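Local coordinates for protein dermonecrotic toxin (Pasteurella multocida, PDB 2EBF) that acts as a dermonecrotic toxin and potent mitogen, here represented by its C-terminal region, that induces bone resorption and is associated with severe progressive atrophic rhinitis in pigs, at residues Phe201-Val206 with Ser260-His265; Tyr205-Ile210 with Gln307-Arg312; Ser211-Ile216 with Ser294-Val299. All coordinates share one frame; numbering follows the deposited sequence.

Contact 1 (Phe201-Val206 with Ser260-His265); sequences FPVKYV and SLYIGH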
loop_
_atom_site.group_PDB
_atom_site.type_symbol
_atom_site.label_atom_id
_atom_site.label_comp_id
_atom_site.label_asym_id
_atom_site.label_seq_id
_atom_site.Cartn_x
_atom_site.Cartn_y
_atom_site.Cartn_z
ATOM N N PHE A 201 -17.860 18.962 -13.734
ATOM C CA PHE A 201 -16.910 18.563 -12.697
ATOM C C PHE A 201 -16.884 17.035 -12.560
ATOM O O PHE A 201 -17.859 16.378 -12.928
ATOM C CB PHE A 201 -17.230 19.243 -11.353
ATOM C CG PHE A 201 -18.644 19.024 -10.860
ATOM C CD1 PHE A 201 -18.992 17.862 -10.172
ATOM C CD2 PHE A 201 -19.619 20.001 -11.055
ATOM C CE1 PHE A 201 -20.295 17.663 -9.706
ATOM C CE2 PHE A 201 -20.924 19.812 -10.592
ATOM C CZ PHE A 201 -21.261 18.641 -9.917
ATOM N N PRO A 202 -15.755 16.464 -12.080
ATOM C CA PRO A 202 -15.758 15.043 -11.727
ATOM C C PRO A 202 -16.753 14.781 -10.602
ATOM O O PRO A 202 -16.700 15.441 -9.563
ATOM C CB PRO A 202 -14.324 14.788 -11.238
ATOM C CG PRO A 202 -13.512 15.894 -11.818
ATOM C CD PRO A 202 -14.429 17.077 -11.875
ATOM N N VAL A 203 -17.665 13.840 -10.826
ATOM C CA VAL A 203 -18.675 13.483 -9.829
ATOM C C VAL A 203 -18.175 12.388 -8.885
ATOM O O VAL A 203 -17.606 11.381 -9.320
ATOM C CB VAL A 203 -20.005 13.037 -10.490
ATOM C CG1 VAL A 203 -21.042 12.690 -9.432
ATOM C CG2 VAL A 203 -20.546 14.130 -11.399
ATOM N N LYS A 204 -18.405 12.599 -7.593
ATOM C CA LYS A 204 -18.068 11.624 -6.567
ATOM C C LYS A 204 -19.321 10.917 -6.049
ATOM O O LYS A 204 -19.321 9.696 -5.879
ATOM C CB LYS A 204 -17.309 12.297 -5.419
ATOM C CG LYS A 204 -16.000 12.944 -5.840
ATOM C CD LYS A 204 -15.346 13.684 -4.682
ATOM C CE LYS A 204 -14.163 14.528 -5.149
ATOM N NZ LYS A 204 -12.978 13.702 -5.526
ATOM N N TYR A 205 -20.385 11.688 -5.815
ATOM C CA TYR A 205 -21.625 11.155 -5.256
ATOM C C TYR A 205 -22.855 11.583 -6.054
ATOM O O TYR A 205 -22.908 12.688 -6.601
ATOM C CB TYR A 205 -21.781 11.547 -3.781
ATOM C CG TYR A 205 -20.473 11.557 -3.000
ATOM C CD1 TYR A 205 -19.787 12.751 -2.783
ATOM C CD2 TYR A 205 -19.921 10.375 -2.495
ATOM C CE1 TYR A 205 -18.582 12.778 -2.082
ATOM C CE2 TYR A 205 -18.709 10.387 -1.781
ATOM C CZ TYR A 205 -18.046 11.600 -1.580
ATOM O OH TYR A 205 -16.852 11.653 -0.880
ATOM N N VAL A 206 -23.829 10.684 -6.135
ATOM C CA VAL A 206 -25.104 10.995 -6.772
ATOM C C VAL A 206 -26.239 10.535 -5.883
ATOM O O VAL A 206 -26.248 9.397 -5.409
ATOM C CB VAL A 206 -25.244 10.355 -8.179
ATOM C CG1 VAL A 206 -26.625 10.645 -8.782
ATOM C CG2 VAL A 206 -24.170 10.861 -9.113
ATOM N N SER A 260 -32.157 14.378 -10.123
ATOM C CA SER A 260 -30.936 13.792 -9.563
ATOM C C SER A 260 -29.953 14.867 -9.108
ATOM O O SER A 260 -29.747 15.862 -9.805
ATOM C CB SER A 260 -30.265 12.857 -10.574
ATOM O OG SER A 260 -31.081 11.731 -10.857
ATOM N N LEU A 261 -29.347 14.647 -7.941
ATOM C CA LEU A 261 -28.338 15.552 -7.390
ATOM C C LEU A 261 -26.939 14.960 -7.538
ATOM O O LEU A 261 -26.687 13.824 -7.135
ATOM C CB LEU A 261 -28.635 15.845 -5.919
ATOM C CG LEU A 261 -27.595 16.525 -5.025
ATOM C CD1 LEU A 261 -27.440 17.996 -5.363
ATOM C CD2 LEU A 261 -27.980 16.348 -3.567
ATOM N N TYR A 262 -26.042 15.752 -8.119
ATOM C CA TYR A 262 -24.670 15.343 -8.390
ATOM C C TYR A 262 -23.724 16.190 -7.556
ATOM O O TYR A 262 -23.820 17.423 -7.556
ATOM C CB TYR A 262 -24.358 15.514 -9.877
ATOM C CG TYR A 262 -25.268 14.708 -10.775
ATOM C CD1 TYR A 262 -26.530 15.186 -11.147
ATOM C CD2 TYR A 262 -24.874 13.464 -11.249
ATOM C CE1 TYR A 262 -27.369 14.436 -11.966
ATOM C CE2 TYR A 262 -25.704 12.706 -12.064
ATOM C CZ TYR A 262 -26.948 13.197 -12.422
ATOM O OH TYR A 262 -27.759 12.436 -13.232
ATOM N N ILE A 263 -22.816 15.522 -6.844
ATOM C CA ILE A 263 -21.931 16.185 -5.895
ATOM C C ILE A 263 -20.461 15.977 -6.270
ATOM O O ILE A 263 -20.033 14.850 -6.574
ATOM C CB ILE A 263 -22.216 15.705 -4.444
ATOM C CG1 ILE A 263 -23.638 16.105 -4.022
ATOM C CG2 ILE A 263 -21.183 16.257 -3.466
ATOM C CD1 ILE A 263 -24.202 15.308 -2.856
ATOM N N GLY A 264 -19.698 17.071 -6.245
ATOM C CA GLY A 264 -18.273 17.048 -6.569
ATOM C C GLY A 264 -17.339 17.309 -5.396
ATOM O O GLY A 264 -16.124 17.175 -5.536
ATOM N N HIS A 265 -17.894 17.691 -4.246
ATOM C CA HIS A 265 -17.098 17.882 -3.031
ATOM C C HIS A 265 -17.047 16.578 -2.271
ATOM O O HIS A 265 -18.071 15.930 -2.079
ATOM C CB HIS A 265 -17.705 18.941 -2.113
ATOM C CG HIS A 265 -17.976 20.248 -2.782
ATOM N ND1 HIS A 265 -17.097 21.307 -2.723
ATOM C CD2 HIS A 265 -19.033 20.674 -3.514
ATOM C CE1 HIS A 265 -17.598 22.330 -3.394
ATOM N NE2 HIS A 265 -18.772 21.971 -3.882
HETATM O O HOH W 1 -15.219 17.127 -8.022
#

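Contact 2 (Tyr205-Ile210 with Gln307-Arg312); sequences YVIEDI and QAFATR. With GLC (alpha-D-glucopyranose), chain B.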
loop_
_atom_site.group_PDB
_atom_site.type_symbol
_atom_site.label_atom_id
_atom_site.label_comp_id
_atom_site.label_asym_id
_atom_site.label_seq_id
_atom_site.Cartn_x
_atom_site.Cartn_y
_atom_site.Cartn_z
ATOM N N TYR A 205 -20.385 11.688 -5.815
ATOM C CA TYR A 205 -21.625 11.155 -5.256
ATOM C C TYR A 205 -22.855 11.583 -6.054
ATOM O O TYR A 205 -22.908 12.688 -6.601
ATOM C CB TYR A 205 -21.781 11.547 -3.781
ATOM C CG TYR A 205 -20.473 11.557 -3.000
ATOM C CD1 TYR A 205 -19.787 12.751 -2.783
ATOM C CD2 TYR A 205 -19.921 10.375 -2.495
ATOM C CE1 TYR A 205 -18.582 12.778 -2.082
ATOM C CE2 TYR A 205 -18.709 10.387 -1.781
ATOM C CZ TYR A 205 -18.046 11.600 -1.580
ATOM O OH TYR A 205 -16.852 11.653 -0.880
ATOM N N VAL A 206 -23.829 10.684 -6.135
ATOM C CA VAL A 206 -25.104 10.995 -6.772
ATOM C C VAL A 206 -26.239 10.535 -5.883
ATOM O O VAL A 206 -26.248 9.397 -5.409
ATOM C CB VAL A 206 -25.244 10.355 -8.179
ATOM C CG1 VAL A 206 -26.625 10.645 -8.782
ATOM C CG2 VAL A 206 -24.170 10.861 -9.113
ATOM N N ILE A 207 -27.182 11.441 -5.638
ATOM C CA ILE A 207 -28.471 11.063 -5.091
ATOM C C ILE A 207 -29.407 10.987 -6.298
ATOM O O ILE A 207 -29.743 12.007 -6.911
ATOM C CB ILE A 207 -28.978 12.065 -4.014
ATOM C CG1 ILE A 207 -28.183 11.922 -2.707
ATOM C CG2 ILE A 207 -30.450 11.820 -3.707
ATOM C CD1 ILE A 207 -26.736 12.399 -2.760
ATOM N N GLU A 208 -29.790 9.761 -6.649
ATOM C CA GLU A 208 -30.512 9.485 -7.888
ATOM C C GLU A 208 -31.926 10.077 -7.884
ATOM O O GLU A 208 -32.349 10.687 -8.862
ATOM C CB GLU A 208 -30.551 7.972 -8.148
ATOM C CG GLU A 208 -31.281 7.566 -9.422
ATOM C CD GLU A 208 -31.043 6.119 -9.821
ATOM O OE1 GLU A 208 -30.616 5.312 -8.967
ATOM O OE2 GLU A 208 -31.287 5.784 -11.000
ATOM N N ASP A 209 -32.642 9.889 -6.779
ATOM C CA ASP A 209 -33.994 10.419 -6.636
ATOM C C ASP A 209 -34.061 11.412 -5.482
ATOM O O ASP A 209 -34.021 11.031 -4.312
ATOM C CB ASP A 209 -34.995 9.276 -6.431
ATOM C CG ASP A 209 -36.444 9.724 -6.558
ATOM O OD1 ASP A 209 -37.303 8.843 -6.757
ATOM O OD2 ASP A 209 -36.735 10.938 -6.466
ATOM N N ILE A 210 -34.186 12.687 -5.835
ATOM C CA ILE A 210 -34.256 13.791 -4.875
ATOM C C ILE A 210 -35.394 13.678 -3.838
ATOM O O ILE A 210 -35.287 14.220 -2.733
ATOM C CB ILE A 210 -34.297 15.160 -5.640
ATOM C CG1 ILE A 210 -32.903 15.523 -6.177
ATOM C CG2 ILE A 210 -34.853 16.289 -4.795
ATOM C CD1 ILE A 210 -31.758 15.078 -5.303
ATOM N N GLN A 307 -20.984 4.310 0.829
ATOM C CA GLN A 307 -21.872 3.161 0.610
ATOM C C GLN A 307 -23.226 3.595 0.047
ATOM O O GLN A 307 -23.790 2.938 -0.828
ATOM C CB GLN A 307 -22.094 2.388 1.918
ATOM C CG GLN A 307 -23.007 1.173 1.750
ATOM C CD GLN A 307 -23.294 0.437 3.040
ATOM O OE1 GLN A 307 -23.564 -0.769 3.031
ATOM N NE2 GLN A 307 -23.240 1.148 4.153
ATOM N N ALA A 308 -23.727 4.722 0.550
ATOM C CA ALA A 308 -25.040 5.233 0.188
ATOM C C ALA A 308 -25.047 6.039 -1.111
ATOM O O ALA A 308 -25.981 5.914 -1.912
ATOM C CB ALA A 308 -25.602 6.083 1.338
ATOM N N PHE A 309 -24.008 6.852 -1.324
ATOM C CA PHE A 309 -24.065 7.915 -2.337
ATOM C C PHE A 309 -23.014 7.888 -3.447
ATOM O O PHE A 309 -23.210 8.516 -4.495
ATOM C CB PHE A 309 -23.997 9.289 -1.670
ATOM C CG PHE A 309 -25.029 9.515 -0.600
ATOM C CD1 PHE A 309 -24.649 10.030 0.639
ATOM C CD2 PHE A 309 -26.375 9.239 -0.830
ATOM C CE1 PHE A 309 -25.587 10.265 1.638
ATOM C CE2 PHE A 309 -27.327 9.464 0.164
ATOM C CZ PHE A 309 -26.935 9.981 1.400
ATOM N N ALA A 310 -21.896 7.198 -3.226
ATOM C CA ALA A 310 -20.817 7.209 -4.207
ATOM C C ALA A 310 -21.286 6.644 -5.544
ATOM O O ALA A 310 -22.114 5.730 -5.583
ATOM C CB ALA A 310 -19.594 6.437 -3.686
ATOM N N THR A 311 -20.781 7.204 -6.641
ATOM C CA THR A 311 -20.891 6.522 -7.918
ATOM C C THR A 311 -20.055 5.257 -7.806
ATOM O O THR A 311 -19.071 5.240 -7.066
ATOM C CB THR A 311 -20.348 7.370 -9.079
ATOM O OG1 THR A 311 -20.549 6.673 -10.314
ATOM C CG2 THR A 311 -18.888 7.634 -8.915
ATOM N N ARG A 312 -20.433 4.205 -8.527
ATOM C CA ARG A 312 -19.655 2.962 -8.466
ATOM C C ARG A 312 -18.214 3.209 -8.887
ATOM O O ARG A 312 -17.288 2.597 -8.362
ATOM C CB ARG A 312 -20.284 1.850 -9.310
ATOM C CG ARG A 312 -19.426 0.572 -9.380
ATOM C CD ARG A 312 -18.963 0.089 -7.997
ATOM N NE ARG A 312 -19.885 -0.894 -7.470
ATOM C CZ ARG A 312 -19.595 -2.167 -7.202
ATOM N NH1 ARG A 312 -18.366 -2.657 -7.339
ATOM N NH2 ARG A 312 -20.563 -2.946 -6.757
HETATM C C1 GLC B . -26.353 -0.591 -6.940
HETATM C C2 GLC B . -26.961 -0.090 -8.255
HETATM C C3 GLC B . -26.959 -1.208 -9.302
HETATM C C4 GLC B . -25.551 -1.789 -9.478
HETATM C C5 GLC B . -24.920 -2.191 -8.132
HETATM C C6 GLC B . -23.441 -2.569 -8.275
HETATM O O1 GLC B . -27.208 -1.585 -6.370
HETATM O O2 GLC B . -28.298 0.403 -8.055
HETATM O O3 GLC B . -27.422 -0.690 -10.552
HETATM O O4 GLC B . -25.598 -2.897 -10.382
HETATM O O5 GLC B . -25.037 -1.137 -7.162
HETATM O O6 GLC B . -22.626 -1.432 -8.617
#

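Contact 3 (Ser211-Ile216 with Ser294-Val299); sequences SVFDKI and SMLQEV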
loop_
_atom_site.group_PDB
_atom_site.type_symbol
_atom_site.label_atom_id
_atom_site.label_comp_id
_atom_site.label_asym_id
_atom_site.label_seq_id
_atom_site.Cartn_x
_atom_site.Cartn_y
_atom_site.Cartn_z
ATOM N N SER A 211 -36.463 12.964 -4.191
ATOM C CA SER A 211 -37.612 12.765 -3.297
ATOM C C SER A 211 -37.250 12.082 -1.975
ATOM O O SER A 211 -37.995 12.177 -1.001
ATOM C CB SER A 211 -38.728 11.983 -4.004
ATOM O OG SER A 211 -38.409 10.606 -4.117
ATOM N N VAL A 212 -36.110 11.392 -1.955
ATOM C CA VAL A 212 -35.578 10.747 -0.747
ATOM C C VAL A 212 -35.383 11.759 0.394
ATOM O O VAL A 212 -35.422 11.402 1.575
ATOM C CB VAL A 212 -34.243 10.001 -1.045
ATOM C CG1 VAL A 212 -33.743 9.269 0.186
ATOM C CG2 VAL A 212 -34.430 8.998 -2.171
ATOM N N PHE A 213 -35.184 13.023 0.032
ATOM C CA PHE A 213 -35.037 14.092 1.018
ATOM C C PHE A 213 -36.328 14.382 1.778
ATOM O O PHE A 213 -36.291 14.902 2.894
ATOM C CB PHE A 213 -34.525 15.365 0.354
ATOM C CG PHE A 213 -33.061 15.336 0.058
ATOM C CD1 PHE A 213 -32.129 15.411 1.089
ATOM C CD2 PHE A 213 -32.608 15.240 -1.252
ATOM C CE1 PHE A 213 -30.765 15.383 0.821
ATOM C CE2 PHE A 213 -31.244 15.217 -1.530
ATOM C CZ PHE A 213 -30.323 15.287 -0.492
ATOM N N ASP A 214 -37.461 14.040 1.169
ATOM C CA ASP A 214 -38.771 14.258 1.779
ATOM C C ASP A 214 -39.154 13.097 2.688
ATOM O O ASP A 214 -40.110 13.190 3.458
ATOM C CB ASP A 214 -39.830 14.461 0.698
ATOM C CG ASP A 214 -39.497 15.608 -0.235
ATOM O OD1 ASP A 214 -38.764 16.533 0.180
ATOM O OD2 ASP A 214 -39.964 15.585 -1.390
ATOM N N LYS A 215 -38.393 12.009 2.596
ATOM C CA LYS A 215 -38.638 10.824 3.405
ATOM C C LYS A 215 -38.057 10.944 4.810
ATOM O O LYS A 215 -38.429 10.183 5.705
ATOM C CB LYS A 215 -38.081 9.574 2.713
ATOM C CG LYS A 215 -39.076 8.830 1.822
ATOM C CD LYS A 215 -39.214 9.459 0.437
ATOM C CE LYS A 215 -39.727 8.441 -0.584
ATOM N NZ LYS A 215 -40.105 9.090 -1.875
ATOM N N ILE A 216 -37.144 11.896 5.000
ATOM C CA ILE A 216 -36.471 12.067 6.293
ATOM C C ILE A 216 -37.344 12.806 7.313
ATOM O O ILE A 216 -38.253 13.551 6.943
ATOM C CB ILE A 216 -35.076 12.749 6.159
ATOM C CG1 ILE A 216 -35.205 14.167 5.603
ATOM C CG2 ILE A 216 -34.141 11.889 5.298
ATOM C CD1 ILE A 216 -33.987 15.033 5.830
ATOM N N SER A 294 -26.519 18.528 6.478
ATOM C CA SER A 294 -27.277 17.887 7.560
ATOM C C SER A 294 -28.321 16.894 7.047
ATOM O O SER A 294 -28.518 15.832 7.644
ATOM C CB SER A 294 -27.961 18.940 8.438
ATOM O OG SER A 294 -26.999 19.695 9.145
ATOM N N MET A 295 -28.990 17.241 5.950
ATOM C CA MET A 295 -29.986 16.338 5.382
ATOM C C MET A 295 -29.387 15.246 4.513
ATOM O O MET A 295 -29.964 14.166 4.420
ATOM C CB MET A 295 -31.132 17.068 4.671
ATOM C CG MET A 295 -30.779 18.016 3.549
ATOM S SD MET A 295 -32.256 19.022 3.261
ATOM C CE MET A 295 -31.684 20.176 2.025
ATOM N N LEU A 296 -28.242 15.514 3.888
ATOM C CA LEU A 296 -27.462 14.440 3.260
ATOM C C LEU A 296 -27.176 13.346 4.274
ATOM O O LEU A 296 -27.369 12.161 3.994
ATOM C CB LEU A 296 -26.139 14.953 2.698
ATOM C CG LEU A 296 -26.065 15.585 1.310
ATOM C CD1 LEU A 296 -24.608 15.867 0.995
ATOM C CD2 LEU A 296 -26.665 14.682 0.244
ATOM N N GLN A 297 -26.724 13.760 5.456
ATOM C CA GLN A 297 -26.390 12.830 6.527
ATOM C C GLN A 297 -27.628 12.140 7.094
ATOM O O GLN A 297 -27.546 11.002 7.553
ATOM C CB GLN A 297 -25.594 13.536 7.627
ATOM C CG GLN A 297 -24.196 13.964 7.183
ATOM C CD GLN A 297 -23.407 14.651 8.277
ATOM O OE1 GLN A 297 -22.430 14.101 8.792
ATOM N NE2 GLN A 297 -23.827 15.859 8.644
ATOM N N GLU A 298 -28.772 12.827 7.065
ATOM C CA GLU A 298 -30.029 12.198 7.478
ATOM C C GLU A 298 -30.484 11.154 6.470
ATOM O O GLU A 298 -30.893 10.056 6.861
ATOM C CB GLU A 298 -31.131 13.228 7.745
ATOM C CG GLU A 298 -30.985 13.874 9.112
ATOM C CD GLU A 298 -32.257 14.525 9.631
ATOM O OE1 GLU A 298 -33.367 14.216 9.133
ATOM O OE2 GLU A 298 -32.128 15.348 10.563
ATOM N N VAL A 299 -30.397 11.491 5.183
ATOM C CA VAL A 299 -30.675 10.527 4.111
ATOM C C VAL A 299 -29.765 9.301 4.228
ATOM O O VAL A 299 -30.222 8.169 4.056
ATOM C CB VAL A 299 -30.550 11.167 2.702
ATOM C CG1 VAL A 299 -30.601 10.102 1.607
ATOM C CG2 VAL A 299 -31.658 12.181 2.478
#

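Contact 1 (Phe201-Val206 with Ser260-His265)
The carbonyl of Ile-263 receives two successive amides, Lys-204 N just before strand 205-207 and Tyr-205 N at its start. Lys-204 N lies 3.0 Å from Ile-263 O, almost head-on to the carbonyl, and Tyr-205 N makes a longer bond of 3.3 Å to the same oxygen. Two consecutive residues opposite one make this a classic beta bulge. The return bond, Ile-263 N to Tyr-205 O at 2.8 Å, completes the antiparallel hydrogen-bonded pair. In the next, non-hydrogen-bonded pair, Val-206 and Tyr-262 lie side by side: CG2 of Val-206 comes to 3.4 Å from CD2 of Tyr-262, while CG1 sits over a face of that ring. On the other face of the sheet Ile-263 CG2 meets the edge of the Tyr-205 ring, whose OH is bonded to Tyr-267 N. Past the strand end, the Phe-201 ring lies against the backbone of Gly-264, CE1 being 3.6 Å from its N. A water donates to both Pro-202 O (2.7 Å) and Gly-264 O, bridging the two segments just beyond the paired strands. His-265 O is buried with no hydrogen-bond partner in the model; the C-H edge of Tyr-205 faces it, CE1 at 3.2 Å, probably a weak compensation.

Contact 2 (Tyr205-Ile210 with Gln307-Arg312)
Tyr-205 and Phe-309 meet where the short helix 305-309 runs out against the edge strand 205-207 of a three-stranded antiparallel sheet, and a single backbone bridge pairs Tyr-205 with Ala-310, the first residue to leave helical geometry. Tyr-205 CA lies 4.2 Å from Ala-310 CA. Beyond the bridge come Thr-311, the N-cap of helix 312-333, and Arg-312, which is salt-bridged to Glu-100 and lines a glycan pocket, its NE lying 3.0 Å from O6 of the bound glucose. Along the strand, Tyr-205 comes first: its CB packs on Phe-309 CB at 3.8 Å, and CD2 of its ring reaches Ala-310 CA at 3.7 Å, with Ala-310 N at the ring edge. The ring is further enclosed by edge-to-face contacts with Phe-305 and Phe-314. Val-206 then supplies the hydrogen bond of the contact: its N lies 2.8 Å from Phe-309 O, with an N-H...O angle of 157°. The same oxygen takes a CA-H...O contact from Tyr-205 CA, so two successive residues of the strand converge on it. Ile-207 follows with its side chain slanting across the Phe-309 ring. CG1 stands beside the backbone N (chi1 -73°), near CD2 of the ring, and chi2 of 70° bends CD1 toward the ring as well. There Ile-207 CD1 makes an off-centre CH-pi contact, 4.2 Å from the centroid of the Phe-309 ring.

Contact 3 (Ser211-Ile216 with Ser294-Val299)
Apolar packing without a cross-contact hydrogen bond joins Phe-213, Ile-216 and Val-212, on the loop of largely helical backbone shape that follows strand 205-207, to Val-299, Met-295 and Leu-296 of helix 288-300. Phe-213 touches three residues of the helix: CD1 meets Val-299 CG2 at 3.5 Å, CE1 meets Met-295 CG at 3.8 Å, and Leu-296 CD2 approaches CZ at the ring edge. The Met-295 sulfur stands obliquely to this ring, SD being 5.1 Å from the centroid of Phe-213. Met-295 CG lies between its backbone N and carbonyl carbon (chi1 57°), a turn that brings CG against the ring while the rest of the chain runs on extended. Nearby, Val-212 CG1 and Val-299 CG1 meet at 3.5 Å, their side chains crossing at about a right angle. The Ile-216 side chain likewise crosses those of Met-295 and Val-299, CD1 lying 3.7 Å from Met-295 CB and CG2 3.8 Å from Val-299 CG2. Its CD1 also touches Glu-298 OE1, whereas the other carboxylate oxygen, OE2, is hydrogen-bonded to Thr-218 OG1. Helix 234-248 adds Leu-238 and Leu-241 against Met-295. Together these residues form a partly buried apolar patch with a Met-aromatic contact, packing a loop on a helix within the C2 family region.

In the fold
Contacts 1 and 2 share Tyr-205 and Val-206 and grip strand 205-207 from both edges, through strand 260-263 and the end of helix 305-309. Both are buried and rely on backbone hydrogen bonds, several in contact 1 but one in contact 2. Contact 3 lies farther from the chain centre, is only partly buried, and joins its segments by apolar and sulfur-aromatic packing. The three are nonetheless continuous: helix 288-300 packs, through Leu-296 of contact 3, on the sheet face carrying Ile-263 and Ile-207, and its Val-299 touches Phe-309. Along the chain, contact 3 is nested inside the loop closed by contact 2, whereas its segments alternate with those of contact 1.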